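Local coordinates for periplasmic binding protein/LacI transcriptional regulator (Brachyspira murdochii, PDB 4KQC) that probably binds carbohydrates as the periplasmic solute-binding component of a bacterial ABC transporter, at residues D258-N262 and G263-G267; V269-P273 and Y274-F278; K301-K305 and T306-D310; P311-A314 and K315-E319. One frame throughout, in Å; residues are numbered along the deposited sequence. Where two conformers were deposited one is given.

Contact 1. Residues D258-N262 and G263-G267. With NO3 (nitrate ion), chain F.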
loop_
_atom_site.group_PDB
_atom_site.type_symbol
_atom_site.label_atom_id
_atom_site.label_comp_id
_atom_site.label_asym_id
_atom_site.label_seq_id
_atom_site.Cartn_x
_atom_site.Cartn_y
_atom_site.Cartn_z
ATOM N N ASP A 258 9.343 -7.657 -12.120
ATOM C CA ASP A 258 9.568 -8.367 -13.381
ATOM C C ASP A 258 8.413 -8.135 -14.374
ATOM O O ASP A 258 8.666 -8.014 -15.583
ATOM C CB ASP A 258 9.671 -9.861 -13.093
ATOM C CG ASP A 258 10.976 -10.233 -12.431
ATOM O OD1 ASP A 258 11.912 -9.387 -12.407
ATOM O OD2 ASP A 258 11.046 -11.394 -11.948
ATOM N N ALA A 259 7.164 -8.118 -13.870
ATOM C CA ALA A 259 5.997 -7.858 -14.754
ATOM C C ALA A 259 6.097 -6.483 -15.388
ATOM O O ALA A 259 5.661 -6.285 -16.516
ATOM C CB ALA A 259 4.697 -7.993 -14.023
ATOM N N ILE A 260 6.554 -5.498 -14.626
ATOM C CA ILE A 260 6.794 -4.127 -15.225
ATOM C C ILE A 260 7.927 -4.198 -16.264
ATOM O O ILE A 260 7.771 -3.709 -17.345
ATOM C CB ILE A 260 7.068 -3.070 -14.151
ATOM C CG1 ILE A 260 5.760 -2.826 -13.394
ATOM C CG2 ILE A 260 7.599 -1.752 -14.775
ATOM C CD1 ILE A 260 5.935 -2.113 -12.110
ATOM N N ARG A 261 9.041 -4.870 -15.949
ATOM C CA ARG A 261 10.118 -5.018 -16.939
ATOM C C ARG A 261 9.689 -5.739 -18.228
ATOM O O ARG A 261 10.124 -5.380 -19.333
ATOM C CB ARG A 261 11.305 -5.712 -16.309
ATOM C CG ARG A 261 12.000 -4.895 -15.232
ATOM C CD ARG A 261 13.172 -5.701 -14.670
ATOM N NE ARG A 261 13.734 -5.037 -13.518
ATOM C CZ ARG A 261 14.487 -3.949 -13.607
ATOM N NH1 ARG A 261 14.797 -3.441 -14.789
ATOM N NH2 ARG A 261 14.971 -3.382 -12.497
ATOM N N ASN A 262 8.806 -6.728 -18.101
ATOM C CA ASN A 262 8.320 -7.526 -19.206
ATOM C C ASN A 262 7.110 -6.937 -19.918
ATOM O O ASN A 262 6.575 -7.599 -20.818
ATOM C CB ASN A 262 7.893 -8.896 -18.652
ATOM C CG ASN A 262 9.046 -9.750 -18.208
ATOM O OD1 ASN A 262 10.165 -9.590 -18.689
ATOM N ND2 ASN A 262 8.780 -10.681 -17.264
ATOM N N GLY A 263 6.599 -5.770 -19.475
ATOM C CA GLY A 263 5.516 -5.104 -20.149
ATOM C C GLY A 263 4.091 -5.565 -19.874
ATOM O O GLY A 263 3.151 -5.143 -20.549
ATOM N N ILE A 264 3.925 -6.475 -18.888
ATOM C CA ILE A 264 2.627 -6.950 -18.466
ATOM C C ILE A 264 1.887 -5.891 -17.603
ATOM O O ILE A 264 0.712 -5.699 -17.747
ATOM C CB ILE A 264 2.763 -8.299 -17.701
ATOM C CG1 ILE A 264 3.457 -9.352 -18.595
ATOM C CG2 ILE A 264 1.391 -8.782 -17.243
ATOM C CD1 ILE A 264 4.054 -10.487 -17.828
ATOM N N ILE A 265 2.646 -5.192 -16.767
ATOM C CA ILE A 265 2.105 -4.143 -15.913
ATOM C C ILE A 265 2.763 -2.860 -16.389
ATOM O O ILE A 265 3.996 -2.817 -16.537
ATOM C CB ILE A 265 2.398 -4.445 -14.399
ATOM C CG1 ILE A 265 1.656 -5.693 -13.973
ATOM C CG2 ILE A 265 2.073 -3.244 -13.538
ATOM C CD1 ILE A 265 1.947 -6.134 -12.544
ATOM N N GLN A 266 1.963 -1.826 -16.666
ATOM C CA GLN A 266 2.483 -0.598 -17.264
ATOM C C GLN A 266 3.277 0.217 -16.266
ATOM O O GLN A 266 4.216 0.908 -16.642
ATOM C CB GLN A 266 1.371 0.247 -17.901
ATOM C CG GLN A 266 0.659 -0.432 -19.060
ATOM C CD GLN A 266 1.644 -1.176 -19.977
ATOM O OE1 GLN A 266 1.698 -2.433 -20.028
ATOM N NE2 GLN A 266 2.492 -0.398 -20.648
ATOM N N GLY A 267 2.930 0.137 -14.989
ATOM C CA GLY A 267 3.603 0.959 -13.987
ATOM C C GLY A 267 2.867 0.755 -12.682
ATOM O O GLY A 267 1.729 0.211 -12.689
HETATM N N NO3 F . 11.840 -12.244 -15.235
HETATM O O1 NO3 F . 12.460 -11.286 -15.697
HETATM O O2 NO3 F . 12.281 -12.897 -14.068
HETATM O O3 NO3 F . 10.687 -12.702 -15.876
HETATM O O HOH W 1 5.907 -2.113 -18.361
#
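The carbonyl oxygen A259 O takes two backbone N-H groups from beyond the helix end. I264 N comes at 2.9 Å with a C=O...N angle of 160°, almost head-on to the carbonyl, while I265 N comes at 3.2 Å from above the carbonyl plane, 62° out of it, by a straighter N-H...O bond. A third bond, G263 N to I260 O at 3.2 Å, also reaches its oxygen from above the plane. The bonds of G263 and I264, together with the positive phi of G263, make the Schellman motif that closes helix 254-261 and turns the chain towards strand 267-270; a CB on G263 would collide with N262 O. A water then donates to both I260 O and I265 O, tying the last helical turn to the returning backbone. Beneath these polar links the isoleucines close up. I265 has CG1 anti to its carbonyl carbon (chi1 -65°), which carries CD1 to 3.6 Å from A259 CB, while the other branch, CG2, lies 3.7 Å from I260 CG1. A259 and I264 both pack on L221 of helix 214-223. On the outer side, N262 ND2 gives a hydrogen bond of 3.1 Å to O3 of a nitrate ion, probably from the crystallisation liquor. D258 OD2 also lies near this ion, and D258 OD1 forms a salt bridge with K254 one turn back; with an alanine at D258, K254 would probably lose its charged mate here and its ammonium group be freer to turn. R261 sends its guanidinium to a different partner, NH2 forming a salt bridge with D309.

Contact 2. Residues V269-P273 and Y274-F278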
loop_
_atom_site.group_PDB
_atom_site.type_symbol
_atom_site.label_atom_id
_atom_site.label_comp_id
_atom_site.label_asym_id
_atom_site.label_seq_id
_atom_site.Cartn_x
_atom_site.Cartn_y
_atom_site.Cartn_z
ATOM N N VAL A 269 2.725 2.526 -8.310
ATOM C CA VAL A 269 3.225 3.531 -7.357
ATOM C C VAL A 269 3.956 2.878 -6.223
ATOM O O VAL A 269 3.555 1.803 -5.784
ATOM C CB VAL A 269 2.103 4.456 -6.818
ATOM C CG1 VAL A 269 1.602 5.330 -7.918
ATOM C CG2 VAL A 269 0.977 3.701 -6.212
ATOM N N THR A 270 5.057 3.492 -5.796
ATOM C CA THR A 270 5.846 2.945 -4.668
ATOM C C THR A 270 5.791 3.896 -3.514
ATOM O O THR A 270 5.733 5.113 -3.660
ATOM C CB THR A 270 7.332 2.671 -5.016
ATOM O OG1 THR A 270 8.021 2.103 -3.901
ATOM C CG2 THR A 270 8.090 3.902 -5.485
ATOM N N GLN A 271 5.813 3.331 -2.336
ATOM C CA GLN A 271 5.999 4.113 -1.130
ATOM C C GLN A 271 7.479 4.406 -0.878
ATOM O O GLN A 271 8.311 4.076 -1.677
ATOM C CB GLN A 271 5.400 3.382 0.070
ATOM C CG GLN A 271 3.959 2.851 -0.060
ATOM C CD GLN A 271 3.517 2.152 1.205
ATOM O OE1 GLN A 271 3.380 2.815 2.263
ATOM N NE2 GLN A 271 3.324 0.871 1.162
ATOM N N ASP A 272 7.792 5.064 0.245
ATOM C CA ASP A 272 9.203 5.412 0.614
ATOM C C ASP A 272 9.468 4.781 1.994
ATOM O O ASP A 272 9.341 5.460 3.037
ATOM C CB ASP A 272 9.373 6.916 0.659
ATOM C CG ASP A 272 10.820 7.362 0.910
ATOM O OD1 ASP A 272 11.737 6.576 1.262
ATOM O OD2 ASP A 272 11.133 8.586 0.714
ATOM N N PRO A 273 9.732 3.461 2.006
ATOM C CA PRO A 273 9.860 2.746 3.290
ATOM C C PRO A 273 10.941 3.300 4.210
ATOM O O PRO A 273 10.717 3.421 5.432
ATOM C CB PRO A 273 10.151 1.309 2.864
ATOM C CG PRO A 273 10.625 1.390 1.437
ATOM C CD PRO A 273 9.849 2.532 0.858
ATOM N N TYR A 274 12.085 3.723 3.669
ATOM C CA TYR A 274 13.085 4.295 4.531
ATOM C C TYR A 274 12.585 5.508 5.310
ATOM O O TYR A 274 12.811 5.655 6.514
ATOM C CB TYR A 274 14.307 4.668 3.730
ATOM C CG TYR A 274 15.454 5.136 4.555
ATOM C CD1 TYR A 274 15.539 6.474 4.961
ATOM C CD2 TYR A 274 16.520 4.283 4.833
ATOM C CE1 TYR A 274 16.666 6.919 5.681
ATOM C CE2 TYR A 274 17.643 4.724 5.524
ATOM C CZ TYR A 274 17.697 6.050 5.946
ATOM O OH TYR A 274 18.788 6.575 6.672
ATOM N N SER A 275 11.916 6.405 4.611
ATOM C CA SER A 275 11.330 7.574 5.233
ATOM C C SER A 275 10.256 7.254 6.234
ATOM O O SER A 275 10.152 7.919 7.255
ATOM C CB SER A 275 10.757 8.511 4.175
ATOM O OG SER A 275 10.430 9.760 4.770
ATOM N N ILE A 276 9.455 6.233 5.940
ATOM C CA ILE A 276 8.444 5.773 6.896
ATOM C C ILE A 276 9.130 5.404 8.185
ATOM O O ILE A 276 8.733 5.830 9.252
ATOM C CB ILE A 276 7.634 4.642 6.318
ATOM C CG1 ILE A 276 6.735 5.168 5.188
ATOM C CG2 ILE A 276 6.816 3.957 7.364
ATOM C CD1 ILE A 276 6.113 4.101 4.315
ATOM N N GLY A 277 10.168 4.630 8.119
ATOM C CA GLY A 277 10.852 4.245 9.352
ATOM C C GLY A 277 11.583 5.387 10.021
ATOM O O GLY A 277 11.537 5.544 11.233
ATOM N N PHE A 278 12.246 6.218 9.249
ATOM C CA PHE A 278 13.001 7.322 9.814
ATOM C C PHE A 278 12.044 8.292 10.540
ATOM O O PHE A 278 12.308 8.742 11.682
ATOM C CB PHE A 278 13.790 8.026 8.721
ATOM C CG PHE A 278 14.767 8.998 9.238
ATOM C CD1 PHE A 278 14.379 10.267 9.614
ATOM C CD2 PHE A 278 16.090 8.655 9.314
ATOM C CE1 PHE A 278 15.286 11.185 10.086
ATOM C CE2 PHE A 278 17.007 9.563 9.821
ATOM C CZ PHE A 278 16.589 10.821 10.222
HETATM O O HOH W 2 12.666 3.939 0.833
#
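The carboxylate of D272 is sandwiched: S275 CB sits over one face, 3.5 Å from D272 CG, and the methyl L316 CD2 of the C-terminal tail presses on the other. This is the N-cap of helix 273-288, where the chain leaves strand 267-270 of the mixed sheet and crosses to the other lobe, one of the interdomain crossings of a type I periplasmic binding protein. With CG anti to the backbone N (chi1 -175°), the D272 carboxylate turns back towards the first helical turn, and OD1 accepts a weak but fairly straight bond of 3.4 Å from S275 N. A water adds to the cap by donating to D272 OD1 and accepting from Y274 N. P273, which has no N-H to satisfy, takes the first helical position, and its ring rests on F18 and V22 of helix 18-33; Y274 swings outward and meets A28 of the same helix. Q271 and I276 cross at a slant, meeting only where I276 CD1 stands above the amide plane, 3.7 Å from Q271 OE1. Both ends of that amide are taken, OE1 by T111 OG1 and NE2 by D251 OD1, which should fix its rotation and ties this crossing to the segments after strands 105-110 and 246-250. Backbone bonds start the helix: I276 N meets D272 O, and G277 N reaches P273 O at 3.0 Å with an N-H...O angle of 166°.

Contact 3. Residues K301-K305 and T306-D310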
loop_
_atom_site.group_PDB
_atom_site.type_symbol
_atom_site.label_atom_id
_atom_site.label_comp_id
_atom_site.label_asym_id
_atom_site.label_seq_id
_atom_site.Cartn_x
_atom_site.Cartn_y
_atom_site.Cartn_z
ATOM N N LYS A 301 5.510 7.569 -5.308
ATOM C CA LYS A 301 6.078 7.942 -6.595
ATOM C C LYS A 301 5.706 6.885 -7.632
ATOM O O LYS A 301 5.688 5.663 -7.313
ATOM C CB LYS A 301 7.596 8.017 -6.544
ATOM C CG LYS A 301 8.191 9.206 -5.808
ATOM C CD LYS A 301 9.697 9.189 -6.061
ATOM C CE LYS A 301 10.433 10.373 -5.477
ATOM N NZ LYS A 301 9.732 11.627 -5.805
ATOM N N TRP A 302 5.381 7.373 -8.833
ATOM C CA TRP A 302 5.147 6.477 -9.964
ATOM C C TRP A 302 6.473 5.910 -10.428
ATOM O O TRP A 302 7.459 6.648 -10.573
ATOM C CB TRP A 302 4.510 7.277 -11.114
ATOM C CG TRP A 302 4.291 6.520 -12.361
ATOM C CD1 TRP A 302 5.029 6.565 -13.494
ATOM C CD2 TRP A 302 3.236 5.557 -12.592
ATOM N NE1 TRP A 302 4.472 5.733 -14.447
ATOM C CE2 TRP A 302 3.397 5.076 -13.912
ATOM C CE3 TRP A 302 2.182 5.063 -11.817
ATOM C CZ2 TRP A 302 2.503 4.166 -14.496
ATOM C CZ3 TRP A 302 1.339 4.140 -12.384
ATOM C CH2 TRP A 302 1.507 3.696 -13.705
ATOM N N TYR A 303 6.458 4.645 -10.782
ATOM C CA TYR A 303 7.603 3.981 -11.415
ATOM C C TYR A 303 7.111 3.085 -12.558
ATOM O O TYR A 303 5.966 2.550 -12.535
ATOM C CB TYR A 303 8.488 3.299 -10.430
ATOM C CG TYR A 303 7.978 1.974 -9.910
ATOM C CD1 TYR A 303 7.084 1.950 -8.859
ATOM C CD2 TYR A 303 8.441 0.785 -10.437
ATOM C CE1 TYR A 303 6.672 0.781 -8.355
ATOM C CE2 TYR A 303 7.994 -0.428 -9.936
ATOM C CZ TYR A 303 7.099 -0.401 -8.917
ATOM O OH TYR A 303 6.670 -1.623 -8.456
ATOM N N ASP A 304 7.984 2.954 -13.557
ATOM C CA ASP A 304 7.662 2.247 -14.771
ATOM C C ASP A 304 8.977 1.840 -15.417
ATOM O O ASP A 304 10.027 2.010 -14.820
ATOM C CB ASP A 304 6.702 3.068 -15.652
ATOM C CG ASP A 304 7.314 4.369 -16.191
ATOM O OD1 ASP A 304 8.545 4.531 -16.119
ATOM O OD2 ASP A 304 6.513 5.238 -16.624
ATOM N N LYS A 305 8.901 1.350 -16.639
ATOM C CA LYS A 305 10.105 0.839 -17.310
ATOM C C LYS A 305 11.126 1.915 -17.491
ATOM O O LYS A 305 12.326 1.637 -17.448
ATOM C CB LYS A 305 9.766 0.285 -18.677
ATOM C CG LYS A 305 9.416 -1.165 -18.642
ATOM C CD LYS A 305 9.466 -1.785 -20.052
ATOM C CE LYS A 305 10.750 -2.574 -20.311
ATOM N NZ LYS A 305 11.956 -1.792 -20.683
ATOM N N THR A 306 10.663 3.140 -17.648
ATOM C CA THR A 306 11.561 4.248 -17.902
ATOM C C THR A 306 12.425 4.636 -16.713
ATOM O O THR A 306 13.576 5.091 -16.901
ATOM C CB THR A 306 10.781 5.481 -18.375
ATOM O OG1 THR A 306 9.975 5.105 -19.496
ATOM C CG2 THR A 306 11.743 6.618 -18.776
ATOM N N ASN A 307 11.910 4.503 -15.490
ATOM C CA ASN A 307 12.686 4.979 -14.339
ATOM C C ASN A 307 12.982 3.930 -13.289
ATOM O O ASN A 307 13.552 4.238 -12.236
ATOM C CB ASN A 307 12.026 6.191 -13.665
ATOM C CG ASN A 307 10.709 5.855 -12.987
ATOM O OD1 ASN A 307 10.211 4.742 -13.141
ATOM N ND2 ASN A 307 10.174 6.794 -12.203
ATOM N N ILE A 308 12.592 2.688 -13.570
ATOM C CA ILE A 308 12.787 1.623 -12.573
ATOM C C ILE A 308 14.263 1.424 -12.112
ATOM O O ILE A 308 14.513 0.998 -10.957
ATOM C CB ILE A 308 12.204 0.287 -13.100
ATOM C CG1 ILE A 308 12.050 -0.767 -11.991
ATOM C CG2 ILE A 308 13.063 -0.272 -14.240
ATOM C CD1 ILE A 308 11.153 -1.929 -12.379
ATOM N N ASP A 309 15.224 1.718 -12.996
ATOM C CA ASP A 309 16.632 1.591 -12.608
ATOM C C ASP A 309 17.278 2.893 -12.205
ATOM O O ASP A 309 18.483 2.926 -11.901
ATOM C CB ASP A 309 17.429 0.954 -13.739
ATOM C CG ASP A 309 16.966 -0.439 -14.035
ATOM O OD1 ASP A 309 16.885 -1.226 -13.068
ATOM O OD2 ASP A 309 16.748 -0.759 -15.223
ATOM N N ASP A 310 16.517 3.984 -12.185
ATOM C CA ASP A 310 17.090 5.219 -11.643
ATOM C C ASP A 310 17.439 4.997 -10.168
ATOM O O ASP A 310 16.593 4.498 -9.385
ATOM C CB ASP A 310 16.102 6.364 -11.747
ATOM C CG ASP A 310 15.828 6.767 -13.148
ATOM O OD1 ASP A 310 16.425 6.168 -14.112
ATOM O OD2 ASP A 310 14.980 7.687 -13.270
#
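N307 turns its carboxamide back along the end of strand 301-303 and grips the backbone with both ends. ND2 donates to W302 O at 3.2 Å, with that oxygen in the amide plane of N307, and OD1 accepts from D304 N at 2.9 Å. The side chain gets there because CG stands between its own backbone N and carbonyl carbon (chi1 67°), folded over the chain. A leucine in place of N307 would lack both amide ends, and W302 O and D304 N would probably be left without these mates. D304 answers in the other direction: its carboxylate lies alongside T306, pointing the same way, and OD1 takes a weak bond of 3.0 Å from T306 N, an Asx turn. D304 O also accepts from N307 N at 3.2 Å, from above the carbonyl plane. The far oxygen, D304 OD2, is met at 3.0 Å by the indole W302 NE1, which comes from above the carboxylate plane, 53° out of it. I308 CG1 reaches the Y303 ring at CD2, 4.2 Å away, and N307 to D310 then form a type I beta turn. Strand 301-303 is the edge of the mixed sheet, antiparallel to 267-270. On one side Y303 meets L257 and I260 of helix 254-261, its OH bonded to D251 O; W302 makes a cation-pi contact with K123 of helix 113-133, and N307 backs onto I313 of helix 311-314.

Contact 4. Residues P311-A314 and K315-E319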
loop_
_atom_site.group_PDB
_atom_site.type_symbol
_atom_site.label_atom_id
_atom_site.label_comp_id
_atom_site.label_asym_id
_atom_site.label_seq_id
_atom_site.Cartn_x
_atom_site.Cartn_y
_atom_site.Cartn_z
ATOM N N PRO A 311 18.650 5.377 -9.739
ATOM C CA PRO A 311 19.022 5.044 -8.367
ATOM C C PRO A 311 18.047 5.563 -7.314
ATOM O O PRO A 311 17.771 4.862 -6.309
ATOM C CB PRO A 311 20.432 5.689 -8.234
ATOM C CG PRO A 311 20.946 5.613 -9.650
ATOM C CD PRO A 311 19.771 5.940 -10.501
ATOM N N GLU A 312 17.458 6.728 -7.521
ATOM C CA GLU A 312 16.574 7.291 -6.488
ATOM C C GLU A 312 15.218 6.587 -6.425
ATOM O O GLU A 312 14.458 6.784 -5.468
ATOM C CB GLU A 312 16.333 8.773 -6.726
ATOM C CG GLU A 312 17.569 9.644 -6.552
ATOM C CD GLU A 312 18.105 9.759 -5.118
ATOM O OE1 GLU A 312 17.421 9.386 -4.132
ATOM O OE2 GLU A 312 19.253 10.244 -4.986
ATOM N N ILE A 313 14.887 5.840 -7.477
ATOM C CA ILE A 313 13.657 5.059 -7.522
ATOM C C ILE A 313 13.975 3.661 -7.019
ATOM O O ILE A 313 13.277 3.176 -6.149
ATOM C CB ILE A 313 13.075 4.986 -8.965
ATOM C CG1 ILE A 313 12.651 6.372 -9.458
ATOM C CG2 ILE A 313 11.953 3.949 -9.080
ATOM C CD1 ILE A 313 11.437 6.962 -8.776
ATOM N N ALA A 314 15.035 3.056 -7.548
ATOM C CA ALA A 314 15.429 1.732 -7.163
ATOM C C ALA A 314 15.553 1.513 -5.684
ATOM O O ALA A 314 15.150 0.441 -5.191
ATOM C CB ALA A 314 16.727 1.376 -7.888
ATOM N N LYS A 315 16.066 2.518 -4.962
ATOM C CA LYS A 315 16.231 2.421 -3.553
ATOM C C LYS A 315 14.901 2.307 -2.765
ATOM O O LYS A 315 14.901 1.795 -1.619
ATOM C CB LYS A 315 17.056 3.595 -3.069
ATOM C CG LYS A 315 16.247 4.850 -3.017
ATOM C CD LYS A 315 17.082 5.981 -2.469
ATOM C CE LYS A 315 16.195 7.177 -2.340
ATOM N NZ LYS A 315 16.969 8.266 -1.705
ATOM N N LEU A 316 13.770 2.709 -3.367
ATOM C CA LEU A 316 12.444 2.583 -2.720
ATOM C C LEU A 316 11.818 1.209 -2.938
ATOM O O LEU A 316 10.862 0.866 -2.237
ATOM C CB LEU A 316 11.433 3.569 -3.287
ATOM C CG LEU A 316 11.976 4.982 -3.372
ATOM C CD1 LEU A 316 11.068 5.872 -4.182
ATOM C CD2 LEU A 316 12.216 5.561 -1.994
ATOM N N LEU A 317 12.322 0.486 -3.936
ATOM C CA LEU A 317 11.723 -0.841 -4.324
ATOM C C LEU A 317 12.319 -1.962 -3.520
ATOM O O LEU A 317 13.430 -1.824 -2.916
ATOM C CB LEU A 317 11.917 -1.115 -5.829
ATOM C CG LEU A 317 11.548 0.072 -6.730
ATOM C CD1 LEU A 317 11.960 -0.145 -8.158
ATOM C CD2 LEU A 317 10.069 0.395 -6.595
ATOM N N TYR A 318 11.626 -3.092 -3.512
ATOM C CA TYR A 318 12.134 -4.270 -2.785
ATOM C C TYR A 318 11.771 -5.521 -3.598
ATOM O O TYR A 318 10.837 -5.516 -4.410
ATOM C CB TYR A 318 11.557 -4.293 -1.349
ATOM C CG TYR A 318 10.070 -4.363 -1.362
ATOM C CD1 TYR A 318 9.289 -3.175 -1.445
ATOM C CD2 TYR A 318 9.415 -5.586 -1.384
ATOM C CE1 TYR A 318 7.921 -3.240 -1.551
ATOM C CE2 TYR A 318 8.018 -5.654 -1.520
ATOM C CZ TYR A 318 7.286 -4.476 -1.602
ATOM O OH TYR A 318 5.909 -4.521 -1.793
ATOM N N GLU A 319 12.565 -6.584 -3.408
ATOM C CA GLU A 319 12.305 -7.892 -4.022
ATOM C C GLU A 319 11.336 -8.728 -3.227
ATOM O O GLU A 319 11.316 -8.667 -2.006
ATOM C CB GLU A 319 13.591 -8.727 -4.103
ATOM C CG GLU A 319 14.743 -8.022 -4.772
ATOM C CD GLU A 319 14.558 -7.964 -6.255
ATOM O OE1 GLU A 319 14.686 -9.037 -6.892
ATOM O OE2 GLU A 319 14.319 -6.849 -6.776
ATOM O OXT GLU A 319 10.564 -9.531 -3.748
#
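E312 on the short helix 311-314, the last of the chain, and K315 just past its end form the ionic link; the chain then runs out through a type I beta turn from A314 to L317. K315 NZ lies 2.7 Å from E312 OE1, meeting it nearly along the carboxylate C-O axis. K315 starts with CG between its backbone N and carbonyl carbon (chi1 76°), and the extended chain beyond it is thereby laid back beside E312, CG passing over P311 O and E312 O. The two side chains point the same way, at an exposed surface.

Backbone bonds step down the turn. K315 N to P311 O, 3.2 Å, is a helical bond; the next, L316 N to I313 O at 2.9 Å, is already of the i to i+3, 3-10 kind, and L317 N to A314 O closes the beta turn from above the carbonyl plane.

The apolar part faces the sheet, where I313 and L317 both rest on Y303, and L316 lies on T270 and K301. Beyond them Y318 OH is bonded to E214. Within the turn, I313 CG2 stands 4.2 Å from L317 CD1, the two side chains crossing at a slant.

How the contacts relate
The four contacts follow in series along the last 60 or so residues. Contacts 2 and 3 meet in the mixed sheet, where strands 267-270 and 301-303 are antiparallel neighbours and T270 N probably bonds to K301 O. Contact 1 closes helix 254-261 just before the first of these strands; its centre is about 11 Å from that of contact 3, with R261 and D309 joined by a salt bridge. Contact 4 packs against 2 and 3, its centre about 10 and 9 Å from theirs, but does not touch contact 1. The C-terminal tail thus packs on the edge of the mixed sheet, near an interdomain crossing, with contacts 1 and 2 at opposite ends of strand 267-270.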